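Side-chain contacts in amine oxidase domain-containing protein (Pyrococcus furiosus, PDB 3NRN), which is of unknown function but binds adenosine monophosphate and is probably a flavin-dependent oxidoreductase: residues 116-121 against 170-175; 381-386 against 392-397; 295-300 against 339-344. One frame throughout, in Å; residues are numbered along the deposited sequence.

Contact 1: 116-121 against 170-175; sequences AEIRMN and KEIRAA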
loop_
_atom_site.group_PDB
_atom_site.type_symbol
_atom_site.label_atom_id
_atom_site.label_comp_id
_atom_site.label_asym_id
_atom_site.label_seq_id
_atom_site.Cartn_x
_atom_site.Cartn_y
_atom_site.Cartn_z
ATOM N N ALA A 116 7.787 24.537 2.967
ATOM C CA ALA A 116 8.261 25.337 1.848
ATOM C C ALA A 116 9.613 24.797 1.394
ATOM O O ALA A 116 9.909 24.758 0.201
ATOM C CB ALA A 116 8.389 26.801 2.267
ATOM N N GLU A 117 10.428 24.380 2.356
ATOM C CA GLU A 117 11.752 23.835 2.072
ATOM C C GLU A 117 11.662 22.475 1.394
ATOM O O GLU A 117 12.423 22.179 0.471
ATOM C CB GLU A 117 12.550 23.714 3.367
ATOM C CG GLU A 117 13.042 25.040 3.909
ATOM C CD GLU A 117 12.994 25.099 5.419
ATOM O OE1 GLU A 117 11.899 25.362 5.967
ATOM O OE2 GLU A 117 14.047 24.872 6.055
ATOM N N ILE A 118 10.738 21.643 1.865
ATOM C CA ILE A 118 10.543 20.322 1.284
ATOM C C ILE A 118 10.003 20.519 -0.125
ATOM O O ILE A 118 10.202 19.679 -1.004
ATOM C CB ILE A 118 9.539 19.487 2.104
ATOM C CG1 ILE A 118 10.093 19.252 3.512
ATOM C CG2 ILE A 118 9.278 18.152 1.408
ATOM C CD1 ILE A 118 9.179 18.447 4.398
ATOM N N ARG A 119 9.314 21.640 -0.325
ATOM C CA ARG A 119 8.753 21.989 -1.626
ATOM C C ARG A 119 9.926 22.267 -2.562
ATOM O O ARG A 119 9.919 21.859 -3.723
ATOM C CB ARG A 119 7.883 23.246 -1.512
ATOM C CG ARG A 119 7.220 23.672 -2.816
ATOM C CD ARG A 119 5.914 22.929 -3.051
ATOM N NE ARG A 119 4.851 23.425 -2.181
ATOM C CZ ARG A 119 3.621 22.922 -2.135
ATOM N NH1 ARG A 119 3.288 21.897 -2.908
ATOM N NH2 ARG A 119 2.718 23.451 -1.319
HETATM N N MSE A 120 10.930 22.963 -2.031
HETATM C CA MSE A 120 12.136 23.315 -2.774
HETATM C C MSE A 120 13.019 22.095 -3.000
HETATM O O MSE A 120 14.174 22.224 -3.412
HETATM C CB MSE A 120 12.947 24.368 -2.010
HETATM C CG MSE A 120 12.298 25.737 -1.908
HETATM SE SE MSE A 120 12.179 26.579 -3.493
HETATM C CE MSE A 120 10.448 26.308 -3.892
ATOM N N ASN A 121 12.480 20.914 -2.714
ATOM C CA ASN A 121 13.220 19.669 -2.885
ATOM C C ASN A 121 14.302 19.509 -1.818
ATOM O O ASN A 121 14.896 18.441 -1.685
ATOM C CB ASN A 121 13.860 19.626 -4.276
ATOM C CG ASN A 121 15.380 19.601 -4.220
ATOM O OD1 ASN A 121 15.985 18.574 -3.906
ATOM N ND2 ASN A 121 16.004 20.739 -4.514
ATOM N N LYS A 170 10.518 12.808 2.750
ATOM C CA LYS A 170 10.173 12.330 1.414
ATOM C C LYS A 170 8.686 12.018 1.286
ATOM O O LYS A 170 8.082 12.247 0.235
ATOM C CB LYS A 170 11.029 11.112 1.057
ATOM C CG LYS A 170 12.484 11.485 0.787
ATOM C CD LYS A 170 13.328 10.265 0.520
ATOM C CE LYS A 170 14.727 10.651 0.082
ATOM N NZ LYS A 170 15.570 9.448 -0.186
ATOM N N GLU A 171 8.088 11.502 2.354
ATOM C CA GLU A 171 6.658 11.214 2.334
ATOM C C GLU A 171 5.900 12.544 2.360
ATOM O O GLU A 171 4.803 12.666 1.808
ATOM C CB GLU A 171 6.284 10.334 3.531
ATOM C CG GLU A 171 6.716 8.884 3.338
ATOM C CD GLU A 171 6.509 8.025 4.564
ATOM O OE1 GLU A 171 5.540 8.261 5.313
ATOM O OE2 GLU A 171 7.313 7.093 4.769
ATOM N N ILE A 172 6.496 13.549 2.996
ATOM C CA ILE A 172 5.881 14.865 3.044
ATOM C C ILE A 172 5.957 15.449 1.632
ATOM O O ILE A 172 5.017 16.067 1.161
ATOM C CB ILE A 172 6.606 15.808 4.040
ATOM C CG1 ILE A 172 6.304 15.371 5.479
ATOM C CG2 ILE A 172 6.142 17.246 3.817
ATOM C CD1 ILE A 172 7.105 16.110 6.543
ATOM N N ARG A 173 7.082 15.245 0.955
ATOM C CA ARG A 173 7.216 15.743 -0.407
ATOM C C ARG A 173 6.144 15.094 -1.297
ATOM O O ARG A 173 5.464 15.771 -2.068
ATOM C CB ARG A 173 8.616 15.437 -0.953
ATOM C CG ARG A 173 8.813 15.934 -2.383
ATOM C CD ARG A 173 10.279 16.019 -2.759
ATOM N NE ARG A 173 10.925 14.712 -2.778
ATOM C CZ ARG A 173 12.231 14.533 -2.938
ATOM N NH1 ARG A 173 13.029 15.581 -3.092
ATOM N NH2 ARG A 173 12.741 13.306 -2.931
ATOM N N ALA A 174 5.991 13.779 -1.176
ATOM C CA ALA A 174 4.991 13.064 -1.962
ATOM C C ALA A 174 3.600 13.659 -1.737
ATOM O O ALA A 174 2.807 13.780 -2.675
ATOM C CB ALA A 174 4.997 11.562 -1.598
ATOM N N ALA A 175 3.297 14.031 -0.497
ATOM C CA ALA A 175 1.986 14.604 -0.191
ATOM C C ALA A 175 1.829 15.989 -0.821
ATOM O O ALA A 175 0.740 16.361 -1.271
ATOM C CB ALA A 175 1.786 14.686 1.319
#

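Contact 2: 381-386 against 392-397; sequences YRPPGG and IALGVM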
loop_
_atom_site.group_PDB
_atom_site.type_symbol
_atom_site.label_atom_id
_atom_site.label_comp_id
_atom_site.label_asym_id
_atom_site.label_seq_id
_atom_site.Cartn_x
_atom_site.Cartn_y
_atom_site.Cartn_z
ATOM N N TYR A 381 9.124 -3.983 -2.104
ATOM C CA TYR A 381 9.921 -2.966 -2.764
ATOM C C TYR A 381 9.169 -1.652 -2.945
ATOM O O TYR A 381 8.580 -1.399 -3.995
ATOM C CB TYR A 381 10.420 -3.476 -4.126
ATOM C CG TYR A 381 11.296 -2.484 -4.878
ATOM C CD1 TYR A 381 12.233 -1.698 -4.202
ATOM C CD2 TYR A 381 11.208 -2.353 -6.268
ATOM C CE1 TYR A 381 13.063 -0.804 -4.891
ATOM C CE2 TYR A 381 12.029 -1.466 -6.966
ATOM C CZ TYR A 381 12.956 -0.694 -6.271
ATOM O OH TYR A 381 13.773 0.182 -6.954
ATOM N N ARG A 382 9.175 -0.830 -1.902
ATOM C CA ARG A 382 8.538 0.478 -1.964
ATOM C C ARG A 382 9.654 1.493 -1.768
ATOM O O ARG A 382 10.202 1.624 -0.675
ATOM C CB ARG A 382 7.473 0.632 -0.870
ATOM C CG ARG A 382 6.204 -0.160 -1.154
ATOM C CD ARG A 382 5.100 0.095 -0.141
ATOM N NE ARG A 382 5.379 -0.524 1.149
ATOM C CZ ARG A 382 6.142 0.014 2.093
ATOM N NH1 ARG A 382 6.710 1.199 1.902
ATOM N NH2 ARG A 382 6.345 -0.638 3.230
ATOM N N PRO A 383 10.026 2.203 -2.842
ATOM C CA PRO A 383 11.091 3.208 -2.778
ATOM C C PRO A 383 10.827 4.252 -1.700
ATOM O O PRO A 383 9.681 4.459 -1.286
ATOM C CB PRO A 383 11.082 3.803 -4.182
ATOM C CG PRO A 383 10.686 2.630 -5.031
ATOM C CD PRO A 383 9.551 2.031 -4.225
ATOM N N PRO A 384 11.892 4.922 -1.223
ATOM C CA PRO A 384 11.753 5.948 -0.185
ATOM C C PRO A 384 10.683 6.968 -0.560
ATOM O O PRO A 384 10.649 7.451 -1.693
ATOM C CB PRO A 384 13.150 6.566 -0.123
ATOM C CG PRO A 384 14.031 5.394 -0.440
ATOM C CD PRO A 384 13.303 4.771 -1.620
ATOM N N GLY A 385 9.810 7.277 0.394
ATOM C CA GLY A 385 8.748 8.236 0.155
ATOM C C GLY A 385 7.485 7.607 -0.406
ATOM O O GLY A 385 6.414 8.201 -0.332
ATOM N N GLY A 386 7.607 6.408 -0.969
ATOM C CA GLY A 386 6.454 5.733 -1.541
ATOM C C GLY A 386 5.547 5.095 -0.510
ATOM O O GLY A 386 5.918 4.116 0.129
ATOM N N ILE A 392 4.023 0.784 -4.035
ATOM C CA ILE A 392 4.152 -0.428 -4.828
ATOM C C ILE A 392 4.318 -0.050 -6.301
ATOM O O ILE A 392 5.201 -0.567 -6.987
ATOM C CB ILE A 392 2.911 -1.333 -4.657
ATOM C CG1 ILE A 392 2.915 -1.939 -3.249
ATOM C CG2 ILE A 392 2.894 -2.423 -5.734
ATOM C CD1 ILE A 392 1.735 -2.849 -2.959
ATOM N N ALA A 393 3.466 0.859 -6.776
ATOM C CA ALA A 393 3.513 1.321 -8.164
ATOM C C ALA A 393 4.855 1.984 -8.472
ATOM O O ALA A 393 5.411 1.813 -9.556
ATOM C CB ALA A 393 2.376 2.297 -8.425
ATOM N N LEU A 394 5.370 2.749 -7.515
ATOM C CA LEU A 394 6.652 3.425 -7.677
ATOM C C LEU A 394 7.756 2.379 -7.856
ATOM O O LEU A 394 8.697 2.579 -8.610
ATOM C CB LEU A 394 6.948 4.281 -6.443
ATOM C CG LEU A 394 8.274 5.042 -6.400
ATOM C CD1 LEU A 394 8.337 6.058 -7.530
ATOM C CD2 LEU A 394 8.398 5.736 -5.057
ATOM N N GLY A 395 7.625 1.260 -7.150
ATOM C CA GLY A 395 8.609 0.196 -7.246
ATOM C C GLY A 395 8.560 -0.479 -8.603
ATOM O O GLY A 395 9.589 -0.863 -9.157
ATOM N N VAL A 396 7.357 -0.628 -9.142
ATOM C CA VAL A 396 7.196 -1.251 -10.446
ATOM C C VAL A 396 7.852 -0.360 -11.492
ATOM O O VAL A 396 8.530 -0.850 -12.392
ATOM C CB VAL A 396 5.698 -1.469 -10.778
ATOM C CG1 VAL A 396 5.526 -1.916 -12.236
ATOM C CG2 VAL A 396 5.132 -2.526 -9.846
HETATM N N MSE A 397 7.673 0.952 -11.354
HETATM C CA MSE A 397 8.267 1.883 -12.306
HETATM C C MSE A 397 9.787 1.736 -12.285
HETATM O O MSE A 397 10.418 1.692 -13.338
HETATM C CB MSE A 397 7.905 3.336 -11.972
HETATM C CG MSE A 397 6.418 3.689 -11.982
HETATM SE SE MSE A 397 6.156 5.473 -11.604
HETATM C CE MSE A 397 4.761 5.788 -12.628
HETATM O O HOH W 1 6.908 -2.556 -6.050
#

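Contact 3: 295-300 against 339-344; sequences NGFNEP and EIFPEG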
loop_
_atom_site.group_PDB
_atom_site.type_symbol
_atom_site.label_atom_id
_atom_site.label_comp_id
_atom_site.label_asym_id
_atom_site.label_seq_id
_atom_site.Cartn_x
_atom_site.Cartn_y
_atom_site.Cartn_z
ATOM N N ASN A 295 -5.174 4.492 14.261
ATOM C CA ASN A 295 -4.418 5.593 13.667
ATOM C C ASN A 295 -5.271 6.502 12.800
ATOM O O ASN A 295 -4.946 7.681 12.604
ATOM C CB ASN A 295 -3.264 5.032 12.833
ATOM C CG ASN A 295 -2.324 4.182 13.652
ATOM O OD1 ASN A 295 -1.981 3.068 13.266
ATOM N ND2 ASN A 295 -1.903 4.706 14.797
ATOM N N GLY A 296 -6.355 5.944 12.273
ATOM C CA GLY A 296 -7.250 6.711 11.431
ATOM C C GLY A 296 -8.297 5.815 10.807
ATOM O O GLY A 296 -8.236 4.592 10.942
ATOM N N PHE A 297 -9.269 6.415 10.131
ATOM C CA PHE A 297 -10.308 5.629 9.488
ATOM C C PHE A 297 -10.883 6.359 8.285
ATOM O O PHE A 297 -10.715 7.569 8.145
ATOM C CB PHE A 297 -11.418 5.280 10.493
ATOM C CG PHE A 297 -12.141 6.477 11.064
ATOM C CD1 PHE A 297 -13.181 7.085 10.363
ATOM C CD2 PHE A 297 -11.787 6.986 12.312
ATOM C CE1 PHE A 297 -13.860 8.178 10.895
ATOM C CE2 PHE A 297 -12.460 8.082 12.856
ATOM C CZ PHE A 297 -13.501 8.680 12.142
ATOM N N ASN A 298 -11.539 5.604 7.409
ATOM C CA ASN A 298 -12.157 6.168 6.219
ATOM C C ASN A 298 -13.561 5.588 6.067
ATOM O O ASN A 298 -14.001 4.785 6.895
ATOM C CB ASN A 298 -11.299 5.865 4.974
ATOM C CG ASN A 298 -11.495 4.448 4.436
ATOM O OD1 ASN A 298 -11.825 3.526 5.176
ATOM N ND2 ASN A 298 -11.274 4.276 3.136
ATOM N N GLU A 299 -14.254 6.002 5.012
ATOM C CA GLU A 299 -15.615 5.544 4.738
ATOM C C GLU A 299 -15.724 5.279 3.234
ATOM O O GLU A 299 -16.288 6.078 2.486
ATOM C CB GLU A 299 -16.601 6.629 5.179
ATOM C CG GLU A 299 -18.066 6.316 4.957
ATOM C CD GLU A 299 -18.969 7.333 5.636
ATOM O OE1 GLU A 299 -19.466 7.051 6.747
ATOM O OE2 GLU A 299 -19.167 8.423 5.066
ATOM N N PRO A 300 -15.195 4.133 2.779
ATOM C CA PRO A 300 -15.199 3.729 1.367
ATOM C C PRO A 300 -16.532 3.798 0.624
ATOM O O PRO A 300 -16.556 4.089 -0.572
ATOM C CB PRO A 300 -14.607 2.315 1.409
ATOM C CG PRO A 300 -15.007 1.817 2.756
ATOM C CD PRO A 300 -14.776 3.015 3.644
ATOM N N GLU A 339 -17.021 4.341 21.063
ATOM C CA GLU A 339 -17.055 5.693 21.599
ATOM C C GLU A 339 -17.265 6.729 20.496
ATOM O O GLU A 339 -17.950 7.729 20.702
ATOM C CB GLU A 339 -15.753 5.981 22.355
ATOM C CG GLU A 339 -15.622 7.396 22.902
ATOM C CD GLU A 339 -16.837 7.842 23.704
ATOM O OE1 GLU A 339 -17.359 7.032 24.502
ATOM O OE2 GLU A 339 -17.263 9.006 23.542
ATOM N N ILE A 340 -16.680 6.486 19.324
ATOM C CA ILE A 340 -16.804 7.410 18.197
ATOM C C ILE A 340 -18.106 7.179 17.445
ATOM O O ILE A 340 -18.760 8.132 17.016
ATOM C CB ILE A 340 -15.631 7.254 17.199
ATOM C CG1 ILE A 340 -14.302 7.500 17.913
ATOM C CG2 ILE A 340 -15.795 8.233 16.043
ATOM C CD1 ILE A 340 -13.083 7.270 17.042
ATOM N N PHE A 341 -18.461 5.906 17.285
ATOM C CA PHE A 341 -19.681 5.492 16.593
ATOM C C PHE A 341 -20.525 4.624 17.526
ATOM O O PHE A 341 -20.421 3.397 17.508
ATOM C CB PHE A 341 -19.341 4.676 15.344
ATOM C CG PHE A 341 -18.605 5.447 14.292
ATOM C CD1 PHE A 341 -19.263 6.399 13.518
ATOM C CD2 PHE A 341 -17.254 5.213 14.063
ATOM C CE1 PHE A 341 -18.587 7.105 12.530
ATOM C CE2 PHE A 341 -16.567 5.913 13.078
ATOM C CZ PHE A 341 -17.235 6.862 12.307
ATOM N N PRO A 342 -21.375 5.255 18.353
ATOM C CA PRO A 342 -22.237 4.536 19.295
ATOM C C PRO A 342 -23.117 3.471 18.645
ATOM O O PRO A 342 -23.285 2.379 19.188
ATOM C CB PRO A 342 -23.059 5.657 19.928
ATOM C CG PRO A 342 -22.100 6.808 19.921
ATOM C CD PRO A 342 -21.516 6.711 18.528
ATOM N N GLU A 343 -23.670 3.788 17.478
ATOM C CA GLU A 343 -24.551 2.859 16.776
ATOM C C GLU A 343 -23.827 1.849 15.892
ATOM O O GLU A 343 -24.462 1.000 15.267
ATOM C CB GLU A 343 -25.559 3.639 15.929
ATOM C CG GLU A 343 -26.292 4.733 16.693
ATOM C CD GLU A 343 -26.934 4.223 17.970
ATOM O OE1 GLU A 343 -27.836 3.359 17.888
ATOM O OE2 GLU A 343 -26.533 4.686 19.059
ATOM N N GLY A 344 -22.502 1.930 15.845
ATOM C CA GLY A 344 -21.742 1.011 15.012
ATOM C C GLY A 344 -21.715 -0.430 15.485
ATOM O O GLY A 344 -21.575 -0.699 16.675
#

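Contact 1: 116-121 against 170-175
Ile118, near the C-terminal end of the short helix 115-119, drops its side chain onto Ile172 and Arg173 of helix 165-178. From CB, which points at the second helix, two branches leave. With CG1 anti to the carbonyl carbon (chi1 -63°), CG2 falls anti to the backbone N and settles against the backbone of helix 165-178, 3.7 Å from Arg173 CA and equally close to Arg173 CB. The other branch runs out through CG1, fully extended, to the terminal methyl. That methyl packs tightly, with Ile118 CD1 only 3.3 Å from Ile172 CG2, and it also meets Ile172 CB and, at 3.8 Å, Ile172 CD1. The two isoleucine side chains cross at about a right angle. The Arg173 side chain reaches toward Asn121, just past the short helix and poorly ordered; bent at chi3 (65°), it leaves NH1 3.7 Å from Asn121 O, too far for a bond. Beyond the pair, Leu176 carries on the cover of Ile118. The meeting of these two helices of the amine oxidase family region is thus apolar where the isoleucines touch, with the bond from Arg177 NH2 to Arg119 O as a polar link beside it.

Contact 2: 381-386 against 392-397
Leu394 and Pro383 make the closest side-chain contact between helix 388-402 and the loop that leads into it. Leu394 CG stands anti to its backbone N (chi1 178°), which sends the fork out toward the loop: CD2 lands 3.4 Å from Pro383 CB, a tight fit, and CG lies against Pro383 CG. The two side chains slide past each other in opposite directions. At the other end of the proline ring, Pro383 CD rests 3.6 Å from Gly395 N. Gly395, with no CB, leaves room for Tyr381 O. The Tyr381 ring takes its place beside the same glycine, with CE2 3.3 Å from Gly395 O in an oblique approach. Arg382 adds only its aliphatic part, CG lying 3.7 Å from Ile392 N. A water lies within hydrogen-bonding distance of both Tyr381 O (2.9 Å) and Ile392 O (2.8 Å); with more acceptors than protons around it, it may not serve both at once.

One shell out, the loop itself is shaped by a type II beta turn from Pro383 to Gly386, closed by Gly386 N to Pro383 O at 2.9 Å. Gly385 takes the positive-phi place in that turn, and Gly386 CA also comes near Leu394 CD2. Arg382 NE forms a salt bridge with Asp379 OD1, earlier in the same loop.

In the fold, the loop connects strand 374-376, at one edge of the parallel Rossmann-like sheet, to helix 388-402. Ile392 lies about 6 Å from the bound AMP, measured from its side chain. Helix 64-72 packs on Ala393 and Met397, and helix 165-178 meets the turn: Glu167 OE2 takes a hydrogen bond from Gly385 N, and Glu167 and Lys170 touch Pro384.

Contact 3: 295-300 against 339-344
Phe297 and Phe341 form a T-shaped (edge-to-face) pair that ties strand 296-298 of the mixed seven-stranded sheet to the end of helix 326-340 and the turn that follows it.

The aromatic contact comes first. The edge of Phe341 is aimed at one face of Phe297, with ring centroids 5.6 Å apart and planes at 73°. Phe341 CE2 stands 4.1 Å above the plane of the Phe297 ring, nearer its rim than its centre. The two side chains reach for each other from facing sides. With Phe297 CG between the backbone N and the carbonyl carbon (chi1 62°), the ring extends toward the end of the helix.

Aliphatic packing supplies the rest. Ile340, the last helical residue, brings its terminal methyl CD1 to 4.3 Å from Phe297 CE2, approaching the ring obliquely. The same residue also covers a face of its neighbour: Ile340 CG2 lies 3.8 Å above the plane of the Phe341 ring. Val287 and Ile282 pack on Phe297, while Leu274 and Val276 of strand 269-277 pack on Phe341, so both rings are buried.

Backbone hydrogen bonds fix the ends. Phe297 pairs with Val287 in the neighbouring strand, and a type I turn from Phe341 to Gly344 is closed by Gly344 N to Phe341 O. Across the contact, the nearest atoms are Phe297 CE1 and Phe341 CZ, 3.9 Å apart.

Along the chain the order is contact 1, contact 3, contact 2, each closing before the next opens. Contacts 1 and 2 are close neighbours, their centres about 17 Å apart, and they touch: Lys170 and Glu171 of helix 165-178 pack on Pro384 and Gly385 of the turn in contact 2. Contact 3 stands apart, its centre about 30 Å from each of the others, with no touch between them. Contact 2 follows the edge strand 374-376 of the parallel sheet, near the AMP; contact 3 joins the mixed sheet to a helix end; contact 1 joins helices. Helix 165-178 thus lies between the short helix 115-119 and the AMP-binding part of the fold.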